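Local coordinates for botulinum neurotoxin type G (Clostridium botulinum, PDB 3MPP), which binds the nerve-cell surface through its receptor-binding domain, so that the toxin's heavy chain can deliver the protease light chain into the host cytosol, at residues A[227-232]-A[421-426]; A[69-74]-A[199-204]. The protein carries 4 engineered substitutions. All coordinates share one frame; numbering follows the deposited sequence.

Both contacts are largely buried, but they lie in different halves of the receptor-binding domain. Contact 2 joins neighbouring strands of one antiparallel sheet in the N-terminal subdomain; its backbone hydrogen bonds are interrupted by a beta bulge, with an apolar face of Ile-69, Phe-71 and Phe-201 and a mixed polar face around Trp-72. Contact 1 belongs to the C-terminal subdomain and sits closer to the chain centre. There a turn meets strand 420-423 and the loop that follows, and two direct hydrogen bonds and a water replace regular strand pairing. The two meet at the subdomain junction: Arg-74 of segment 69-74 forms a salt bridge from NH2 to Asp-426 OD2 (2.9 Å) and packs against Trp-230 and Asn-232.

Contact 1: A[227-232]-A[421-426]; sequences KDFWGN and QFIPVD
Trp-230 reaches past Pro-424 and gives its indole N-H to the proline carbonyl, NE1 to O 2.9 Å. The bond is nearly straight (173°), and the oxygen lies in the ring plane. Phe-229 CD2 sits over one indole face and Asp-426 CB over the opposite one, 3.3 Å above the plane, both toward the rim. Pro-424 suits this place because its CD and CG give Trp-230 CD1 an apolar surface. Phe-229 swings its ring over strand 420-423, CG anti to the backbone N (chi1 -176°), and Ile-423 CD1 makes a CH-pi contact 4.0 Å from the ring centroid. The other branch of Ile-423, CG2, rests against Trp-230 CZ2 (3.9 Å).

These side chains form the tight part. The backbones are joined by Phe-229 N to Phe-422 O (2.9 Å), whereas at the looser end a water takes over, donating to Lys-227 O (2.6 Å) and accepting from Phe-422 N; Lys-227 is partly exposed. Asp-228 begins a type I turn ending at Gly-231, and its OD1 accepts the backbone N-H of Asn-232 (2.9 Å) and, weakly, that of Trp-230. Glycine suits position 231: at phi 98° a CB would jam against Trp-230 O.

Strand 420-423 pairs with strand 239-244 of the beta-trefoil subdomain, tying that subdomain's entering segment to its late strand. Asp-426 OD2 is held by Asn-141, Gly-428 N and the salt bridge from Arg-74. The chemistry implies a directional join: the indole bond and carboxylate-held turn set orientation, while apolar groups pack between them.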
ATOM      1  N   LYS A 227      -4.044  -2.680   7.603  1.00 23.07           N
ATOM      2  CA  LYS A 227      -4.210  -2.167   6.264  1.00 22.09           C
ATOM      3  C   LYS A 227      -4.506  -3.273   5.273  1.00 28.82           C
ATOM      4  O   LYS A 227      -4.267  -4.438   5.564  1.00 24.51           O
ATOM      5  CB  LYS A 227      -2.927  -1.436   5.858  1.00 24.00           C
ATOM      6  CG  LYS A 227      -2.858  -0.032   6.478  1.00 29.49           C
ATOM      7  CD  LYS A 227      -1.447   0.396   6.733  1.00 43.13           C
ATOM      8  CE  LYS A 227      -1.441   1.537   7.752  1.00 54.05           C
ATOM      9  NZ  LYS A 227      -0.268   1.442   8.652  1.00 58.23           N
ATOM     10  N   ASP A 228      -5.005  -2.889   4.098  1.00 22.39           N
ATOM     11  CA  ASP A 228      -5.171  -3.823   2.983  1.00 22.73           C
ATOM     12  C   ASP A 228      -3.928  -3.832   2.080  1.00 20.80           C
ATOM     13  O   ASP A 228      -2.941  -3.134   2.341  1.00 23.88           O
ATOM     14  CB  ASP A 228      -6.478  -3.548   2.195  1.00 16.72           C
ATOM     15  CG  ASP A 228      -6.476  -2.200   1.453  1.00 23.71           C
ATOM     16  OD1 ASP A 228      -5.400  -1.608   1.241  1.00 23.03           O
ATOM     17  OD2 ASP A 228      -7.567  -1.741   1.064  1.00 22.29           O
ATOM     18  N   PHE A 229      -3.969  -4.673   1.050  1.00 20.58           N
ATOM     19  CA  PHE A 229      -2.873  -4.876   0.114  1.00 18.80           C
ATOM     20  C   PHE A 229      -2.430  -3.543  -0.514  1.00 23.71           C
ATOM     21  O   PHE A 229      -1.253  -3.361  -0.845  1.00 20.64           O
ATOM     22  CB  PHE A 229      -3.397  -5.827  -0.964  1.00 20.33           C
ATOM     23  CG  PHE A 229      -2.383  -6.255  -1.999  1.00 22.11           C
ATOM     24  CD1 PHE A 229      -1.500  -7.300  -1.740  1.00 20.59           C
ATOM     25  CD2 PHE A 229      -2.395  -5.688  -3.264  1.00 21.01           C
ATOM     26  CE1 PHE A 229      -0.629  -7.741  -2.715  1.00 31.45           C
ATOM     27  CE2 PHE A 229      -1.513  -6.113  -4.246  1.00 25.55           C
ATOM     28  CZ  PHE A 229      -0.624  -7.142  -3.969  1.00 29.40           C
ATOM     29  N   TRP A 230      -3.375  -2.616  -0.697  1.00 25.02           N
ATOM     30  CA  TRP A 230      -3.057  -1.329  -1.340  1.00 21.88           C
ATOM     31  C   TRP A 230      -2.490  -0.301  -0.347  1.00 24.86           C
ATOM     32  O   TRP A 230      -1.968   0.743  -0.747  1.00 25.31           O
ATOM     33  CB  TRP A 230      -4.294  -0.761  -2.047  1.00 20.09           C
ATOM     34  CG  TRP A 230      -4.957  -1.763  -2.948  1.00 23.76           C
ATOM     35  CD1 TRP A 230      -6.231  -2.255  -2.832  1.00 22.33           C
ATOM     36  CD2 TRP A 230      -4.380  -2.409  -4.098  1.00 20.25           C
ATOM     37  NE1 TRP A 230      -6.485  -3.158  -3.846  1.00 18.86           N
ATOM     38  CE2 TRP A 230      -5.365  -3.273  -4.631  1.00 20.01           C
ATOM     39  CE3 TRP A 230      -3.130  -2.345  -4.719  1.00 24.44           C
ATOM     40  CZ2 TRP A 230      -5.135  -4.066  -5.753  1.00 22.09           C
ATOM     41  CZ3 TRP A 230      -2.904  -3.129  -5.843  1.00 28.92           C
ATOM     42  CH2 TRP A 230      -3.905  -3.973  -6.354  1.00 27.90           C
ATOM     43  N   GLY A 231      -2.611  -0.592   0.945  1.00 23.84           N
ATOM     44  CA  GLY A 231      -2.137   0.308   1.986  1.00 23.14           C
ATOM     45  C   GLY A 231      -3.199   1.200   2.608  1.00 27.32           C
ATOM     46  O   GLY A 231      -2.864   2.125   3.343  1.00 27.91           O
ATOM     47  N   ASN A 232      -4.472   0.950   2.297  1.00 24.87           N
ATOM     48  CA  ASN A 232      -5.572   1.648   2.965  1.00 23.82           C
ATOM     49  C   ASN A 232      -6.081   0.873   4.178  1.00 29.18           C
ATOM     50  O   ASN A 232      -5.838  -0.332   4.299  1.00 24.75           O
ATOM     51  CB  ASN A 232      -6.723   1.886   1.982  1.00 29.36           C
ATOM     52  CG  ASN A 232      -6.417   2.994   1.008  1.00 29.91           C
ATOM     53  OD1 ASN A 232      -5.759   3.971   1.364  1.00 32.81           O
ATOM     54  ND2 ASN A 232      -6.884   2.852  -0.222  1.00 29.93           N
ATOM     55  N   GLN A 421      -2.220 -10.668   3.412  1.00 18.50           N
ATOM     56  CA  GLN A 421      -2.803  -9.378   3.062  1.00 16.07           C
ATOM     57  C   GLN A 421      -4.151  -9.588   2.396  1.00 21.43           C
ATOM     58  O   GLN A 421      -4.381 -10.596   1.715  1.00 19.77           O
ATOM     59  CB  GLN A 421      -1.867  -8.591   2.135  1.00 12.71           C
ATOM     60  CG  GLN A 421      -0.501  -8.281   2.776  1.00 19.46           C
ATOM     61  CD  GLN A 421       0.391  -7.472   1.864  1.00 26.03           C
ATOM     62  OE1 GLN A 421      -0.080  -6.599   1.135  1.00 26.04           O
ATOM     63  NE2 GLN A 421       1.693  -7.748   1.908  1.00 24.08           N
ATOM     64  N   PHE A 422      -5.042  -8.633   2.608  1.00 17.84           N
ATOM     65  CA  PHE A 422      -6.377  -8.679   2.038  1.00 18.25           C
ATOM     66  C   PHE A 422      -6.464  -7.742   0.824  1.00 21.28           C
ATOM     67  O   PHE A 422      -6.104  -6.559   0.910  1.00 19.26           O
ATOM     68  CB  PHE A 422      -7.401  -8.281   3.100  1.00 16.48           C
ATOM     69  CG  PHE A 422      -7.560  -9.315   4.219  1.00 27.12           C
ATOM     70  CD1 PHE A 422      -8.482 -10.355   4.106  1.00 29.93           C
ATOM     71  CD2 PHE A 422      -6.792  -9.241   5.372  1.00 24.36           C
ATOM     72  CE1 PHE A 422      -8.638 -11.302   5.121  1.00 28.04           C
ATOM     73  CE2 PHE A 422      -6.942 -10.189   6.408  1.00 23.40           C
ATOM     74  CZ  PHE A 422      -7.865 -11.219   6.273  1.00 24.26           C
ATOM     75  N   ILE A 423      -6.960  -8.264  -0.292  1.00 21.91           N
ATOM     76  CA  ILE A 423      -6.984  -7.516  -1.554  1.00 22.89           C
ATOM     77  C   ILE A 423      -8.419  -7.209  -2.005  1.00 22.42           C
ATOM     78  O   ILE A 423      -9.131  -8.096  -2.462  1.00 18.10           O
ATOM     79  CB  ILE A 423      -6.285  -8.308  -2.699  1.00 23.67           C
ATOM     80  CG1 ILE A 423      -4.950  -8.891  -2.238  1.00 21.66           C
ATOM     81  CG2 ILE A 423      -6.079  -7.410  -3.916  1.00 25.20           C
ATOM     82  CD1 ILE A 423      -4.176  -9.606  -3.390  1.00 21.57           C
ATOM     83  N   PRO A 424      -8.853  -5.946  -1.858  1.00 18.81           N
ATOM     84  CA  PRO A 424     -10.123  -5.545  -2.466  1.00 21.54           C
ATOM     85  C   PRO A 424      -9.942  -5.191  -3.935  1.00 23.99           C
ATOM     86  O   PRO A 424      -8.857  -4.752  -4.331  1.00 19.83           O
ATOM     87  CB  PRO A 424     -10.494  -4.267  -1.707  1.00 22.43           C
ATOM     88  CG  PRO A 424      -9.161  -3.720  -1.171  1.00 24.81           C
ATOM     89  CD  PRO A 424      -8.121  -4.814  -1.254  1.00 18.93           C
ATOM     90  N   VAL A 425     -10.998  -5.358  -4.729  1.00 23.56           N
ATOM     91  CA  VAL A 425     -10.990  -4.890  -6.111  1.00 24.58           C
ATOM     92  C   VAL A 425     -10.856  -3.373  -6.103  1.00 22.35           C
ATOM     93  O   VAL A 425     -11.629  -2.693  -5.437  1.00 21.22           O
ATOM     94  CB  VAL A 425     -12.294  -5.251  -6.857  1.00 24.02           C
ATOM     95  CG1 VAL A 425     -12.238  -4.701  -8.275  1.00 33.11           C
ATOM     96  CG2 VAL A 425     -12.521  -6.759  -6.861  1.00 20.31           C
ATOM     97  N   ASP A 426      -9.876  -2.847  -6.836  1.00 19.96           N
ATOM     98  CA  ASP A 426      -9.561  -1.422  -6.782  1.00 27.32           C
ATOM     99  C   ASP A 426      -9.518  -0.909  -8.214  1.00 32.58           C
ATOM    100  O   ASP A 426      -9.071  -1.627  -9.103  1.00 23.71           O
ATOM    101  CB  ASP A 426      -8.195  -1.220  -6.102  1.00 20.12           C
ATOM    102  CG  ASP A 426      -7.832   0.243  -5.930  1.00 27.69           C
ATOM    103  OD1 ASP A 426      -8.317   0.884  -4.968  1.00 27.48           O
ATOM    104  OD2 ASP A 426      -7.037   0.750  -6.745  1.00 29.32           O
TER
HETATM  105  O   HOH W   1      -3.676  -6.670   4.314  1.00 27.64           O

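Contact 2: A[69-74]-A[199-204]; sequences INFWVR and KDFNIF
Trp-72 has Lys-199 and Asp-200 over the same face of its indole. The extended lysine chain runs along the indole rim, CG against Trp-72 CB and CE beside Trp-72 CG and CE3. Its ammonium group ends above the rim near CE3, an off-centre cation-pi contact with Lys-199 NZ 4.7 Å from the six-membered ring centroid; Asp-200 OD2 stands above the CD1-NE1 rim, 3.8 Å from Trp-72 CD1. The Phe-71 ring has Ile-69 CG2 at its edge and lies nearly parallel to the Phe-201 ring (planes at 28°), though slid so far that they barely overlap.

These strands are antiparallel neighbours in the concanavalin-like beta sandwich of the N-terminal subdomain. Ile-69 and Phe-201, apolar as a sandwich interior requires, touch through CG2 and CE1 (3.9 Å), and Phe-201 also meets Phe-184 of the other sheet edge-to-face. Asn-70, Trp-72, Lys-199 and Asn-202 occupy the other face, where Trp-72 NE1 bonds to Gln-220 of helix 210-220.

Asn-70 and Asn-202 form a hydrogen-bonded pair, as do Trp-72 and Lys-199, with Trp-72 N to Lys-199 O at 3.0 Å. Between them lies a beta bulge: Asp-200 and Phe-201 stand opposite Phe-71. Asp-200, with left-handed backbone angles (52°/48°), is the extra residue, bringing its carboxylate beside Trp-72. At the bulge, Phe-71 CA directs a C-H toward Asp-200 O, 3.4 Å away.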
ATOM      1  N   ILE A  69      11.506  17.137   0.833  1.00 50.36           N
ATOM      2  CA  ILE A  69      10.117  16.955   0.451  1.00 50.97           C
ATOM      3  C   ILE A  69       9.721  15.535   0.828  1.00 49.64           C
ATOM      4  O   ILE A  69      10.464  14.591   0.543  1.00 45.52           O
ATOM      5  CB  ILE A  69       9.932  17.096  -1.065  1.00 48.60           C
ATOM      6  CG1 ILE A  69      10.378  18.477  -1.536  1.00 59.55           C
ATOM      7  CG2 ILE A  69       8.476  16.841  -1.454  1.00 44.32           C
ATOM      8  CD1 ILE A  69       9.645  19.608  -0.862  1.00 61.79           C
ATOM      9  N   ASN A  70       8.560  15.388   1.462  1.00 46.38           N
ATOM     10  CA  ASN A  70       8.060  14.073   1.875  1.00 45.70           C
ATOM     11  C   ASN A  70       6.570  13.974   1.597  1.00 46.79           C
ATOM     12  O   ASN A  70       5.805  14.896   1.890  1.00 44.08           O
ATOM     13  CB  ASN A  70       8.362  13.825   3.362  1.00 45.24           C
ATOM     14  CG  ASN A  70       7.648  12.588   3.931  1.00 49.99           C
ATOM     15  OD1 ASN A  70       7.832  11.453   3.462  1.00 45.84           O
ATOM     16  ND2 ASN A  70       6.852  12.808   4.969  1.00 43.62           N
ATOM     17  N   PHE A  71       6.170  12.864   0.989  1.00 40.82           N
ATOM     18  CA  PHE A  71       4.767  12.571   0.768  1.00 38.21           C
ATOM     19  C   PHE A  71       4.645  11.113   0.350  1.00 41.86           C
ATOM     20  O   PHE A  71       5.638  10.472  -0.008  1.00 37.18           O
ATOM     21  CB  PHE A  71       4.159  13.490  -0.301  1.00 38.65           C
ATOM     22  CG  PHE A  71       4.772  13.329  -1.658  1.00 37.47           C
ATOM     23  CD1 PHE A  71       4.210  12.469  -2.590  1.00 38.99           C
ATOM     24  CD2 PHE A  71       5.907  14.038  -2.009  1.00 32.52           C
ATOM     25  CE1 PHE A  71       4.780  12.310  -3.848  1.00 37.63           C
ATOM     26  CE2 PHE A  71       6.477  13.890  -3.258  1.00 39.05           C
ATOM     27  CZ  PHE A  71       5.911  13.016  -4.182  1.00 31.94           C
ATOM     28  N   TRP A  72       3.429  10.590   0.417  1.00 33.13           N
ATOM     29  CA  TRP A  72       3.167   9.234  -0.047  1.00 30.98           C
ATOM     30  C   TRP A  72       2.354   9.380  -1.313  1.00 33.86           C
ATOM     31  O   TRP A  72       1.608  10.353  -1.461  1.00 27.81           O
ATOM     32  CB  TRP A  72       2.364   8.456   0.989  1.00 24.79           C
ATOM     33  CG  TRP A  72       3.070   8.207   2.288  1.00 31.47           C
ATOM     34  CD1 TRP A  72       3.621   9.142   3.130  1.00 33.41           C
ATOM     35  CD2 TRP A  72       3.258   6.935   2.921  1.00 29.37           C
ATOM     36  NE1 TRP A  72       4.153   8.521   4.239  1.00 33.37           N
ATOM     37  CE2 TRP A  72       3.942   7.166   4.134  1.00 34.76           C
ATOM     38  CE3 TRP A  72       2.928   5.619   2.571  1.00 34.89           C
ATOM     39  CZ2 TRP A  72       4.297   6.129   5.000  1.00 40.66           C
ATOM     40  CZ3 TRP A  72       3.275   4.588   3.445  1.00 31.34           C
ATOM     41  CH2 TRP A  72       3.953   4.852   4.640  1.00 35.11           C
ATOM     42  N   VAL A  73       2.506   8.429  -2.226  1.00 24.26           N
ATOM     43  CA  VAL A  73       1.819   8.483  -3.506  1.00 22.00           C
ATOM     44  C   VAL A  73       1.218   7.112  -3.840  1.00 30.70           C
ATOM     45  O   VAL A  73       1.765   6.082  -3.443  1.00 24.48           O
ATOM     46  CB  VAL A  73       2.788   8.946  -4.630  1.00 40.10           C
ATOM     47  CG1 VAL A  73       3.910   7.931  -4.828  1.00 39.93           C
ATOM     48  CG2 VAL A  73       2.045   9.194  -5.932  1.00 35.92           C
ATOM     49  N   ARG A  74       0.085   7.111  -4.546  1.00 25.30           N
ATOM     50  CA  ARG A  74      -0.517   5.882  -5.073  1.00 28.60           C
ATOM     51  C   ARG A  74      -0.826   6.110  -6.531  1.00 32.58           C
ATOM     52  O   ARG A  74      -1.659   6.951  -6.853  1.00 31.54           O
ATOM     53  CB  ARG A  74      -1.857   5.582  -4.398  1.00 34.86           C
ATOM     54  CG  ARG A  74      -1.843   4.655  -3.237  1.00 55.51           C
ATOM     55  CD  ARG A  74      -3.272   4.203  -2.951  1.00 57.25           C
ATOM     56  NE  ARG A  74      -3.605   3.095  -3.812  1.00 47.07           N
ATOM     57  CZ  ARG A  74      -4.832   2.670  -4.099  1.00 33.33           C
ATOM     58  NH1 ARG A  74      -5.921   3.255  -3.613  1.00 34.09           N
ATOM     59  NH2 ARG A  74      -4.951   1.638  -4.897  1.00 24.33           N
ATOM     60  N   LYS A 199      -0.928  11.674  -0.145  1.00 25.81           N
ATOM     61  CA  LYS A 199      -1.254  11.882   1.255  1.00 30.64           C
ATOM     62  C   LYS A 199       0.002  12.300   2.002  1.00 31.72           C
ATOM     63  O   LYS A 199       1.113  12.112   1.512  1.00 32.61           O
ATOM     64  CB  LYS A 199      -1.835  10.603   1.887  1.00 29.24           C
ATOM     65  CG  LYS A 199      -0.816   9.489   2.112  1.00 32.98           C
ATOM     66  CD  LYS A 199      -1.443   8.318   2.887  1.00 34.40           C
ATOM     67  CE  LYS A 199      -0.554   7.084   2.882  1.00 35.66           C
ATOM     68  NZ  LYS A 199      -1.040   6.027   3.846  1.00 34.67           N
ATOM     69  N   ASP A 200      -0.193  12.878   3.182  1.00 33.78           N
ATOM     70  CA  ASP A 200       0.904  13.257   4.066  1.00 39.93           C
ATOM     71  C   ASP A 200       1.955  14.111   3.377  1.00 40.62           C
ATOM     72  O   ASP A 200       3.143  13.830   3.501  1.00 40.64           O
ATOM     73  CB  ASP A 200       1.578  12.005   4.642  1.00 42.61           C
ATOM     74  CG  ASP A 200       0.652  11.193   5.521  1.00 49.62           C
ATOM     75  OD1 ASP A 200      -0.272  11.777   6.123  1.00 53.07           O
ATOM     76  OD2 ASP A 200       0.856   9.965   5.616  1.00 60.48           O
ATOM     77  N   PHE A 201       1.539  15.148   2.652  1.00 36.07           N
ATOM     78  CA  PHE A 201       2.533  16.009   2.026  1.00 34.94           C
ATOM     79  C   PHE A 201       3.144  16.968   3.049  1.00 39.97           C
ATOM     80  O   PHE A 201       2.426  17.665   3.770  1.00 42.12           O
ATOM     81  CB  PHE A 201       1.977  16.786   0.831  1.00 36.45           C
ATOM     82  CG  PHE A 201       3.017  17.630   0.142  1.00 43.33           C
ATOM     83  CD1 PHE A 201       3.732  17.131  -0.933  1.00 37.59           C
ATOM     84  CD2 PHE A 201       3.308  18.910   0.599  1.00 37.93           C
ATOM     85  CE1 PHE A 201       4.705  17.900  -1.551  1.00 40.39           C
ATOM     86  CE2 PHE A 201       4.276  19.678  -0.018  1.00 39.88           C
ATOM     87  CZ  PHE A 201       4.974  19.175  -1.093  1.00 35.03           C
ATOM     88  N   ASN A 202       4.475  16.984   3.096  1.00 44.11           N
ATOM     89  CA  ASN A 202       5.232  17.793   4.044  1.00 48.23           C
ATOM     90  C   ASN A 202       6.449  18.415   3.394  1.00 51.69           C
ATOM     91  O   ASN A 202       7.131  17.768   2.602  1.00 53.56           O
ATOM     92  CB  ASN A 202       5.733  16.935   5.209  1.00 49.52           C
ATOM     93  CG  ASN A 202       4.627  16.477   6.120  1.00 54.77           C
ATOM     94  OD1 ASN A 202       4.168  15.335   6.033  1.00 51.85           O
ATOM     95  ND2 ASN A 202       4.201  17.356   7.020  1.00 51.83           N
ATOM     96  N   ILE A 203       6.732  19.663   3.764  1.00 52.32           N
ATOM     97  CA  ILE A 203       7.963  20.333   3.382  1.00 54.10           C
ATOM     98  C   ILE A 203       8.803  20.576   4.626  1.00 59.50           C
ATOM     99  O   ILE A 203       8.276  21.003   5.651  1.00 56.78           O
ATOM    100  CB  ILE A 203       7.674  21.720   2.799  1.00 59.46           C
ATOM    101  CG1 ILE A 203       6.668  21.626   1.652  1.00 61.06           C
ATOM    102  CG2 ILE A 203       8.968  22.379   2.347  1.00 60.39           C
ATOM    103  CD1 ILE A 203       7.313  21.449   0.311  1.00 59.73           C
ATOM    104  N   PHE A 204      10.107  20.328   4.534  1.00 68.12           N
ATOM    105  CA  PHE A 204      11.024  20.648   5.631  1.00 66.63           C
ATOM    106  C   PHE A 204      12.101  21.632   5.194  1.00 71.24           C
ATOM    107  O   PHE A 204      12.589  21.574   4.065  1.00 73.98           O
ATOM    108  CB  PHE A 204      11.660  19.380   6.200  1.00 67.38           C
ATOM    109  CG  PHE A 204      10.674  18.449   6.840  1.00 75.44           C
ATOM    110  CD1 PHE A 204      10.313  18.611   8.166  1.00 81.75           C
ATOM    111  CD2 PHE A 204      10.101  17.416   6.113  1.00 71.00           C
ATOM    112  CE1 PHE A 204       9.404  17.760   8.760  1.00 80.48           C
ATOM    113  CE2 PHE A 204       9.190  16.564   6.699  1.00 75.62           C
ATOM    114  CZ  PHE A 204       8.842  16.736   8.028  1.00 80.78           C
TER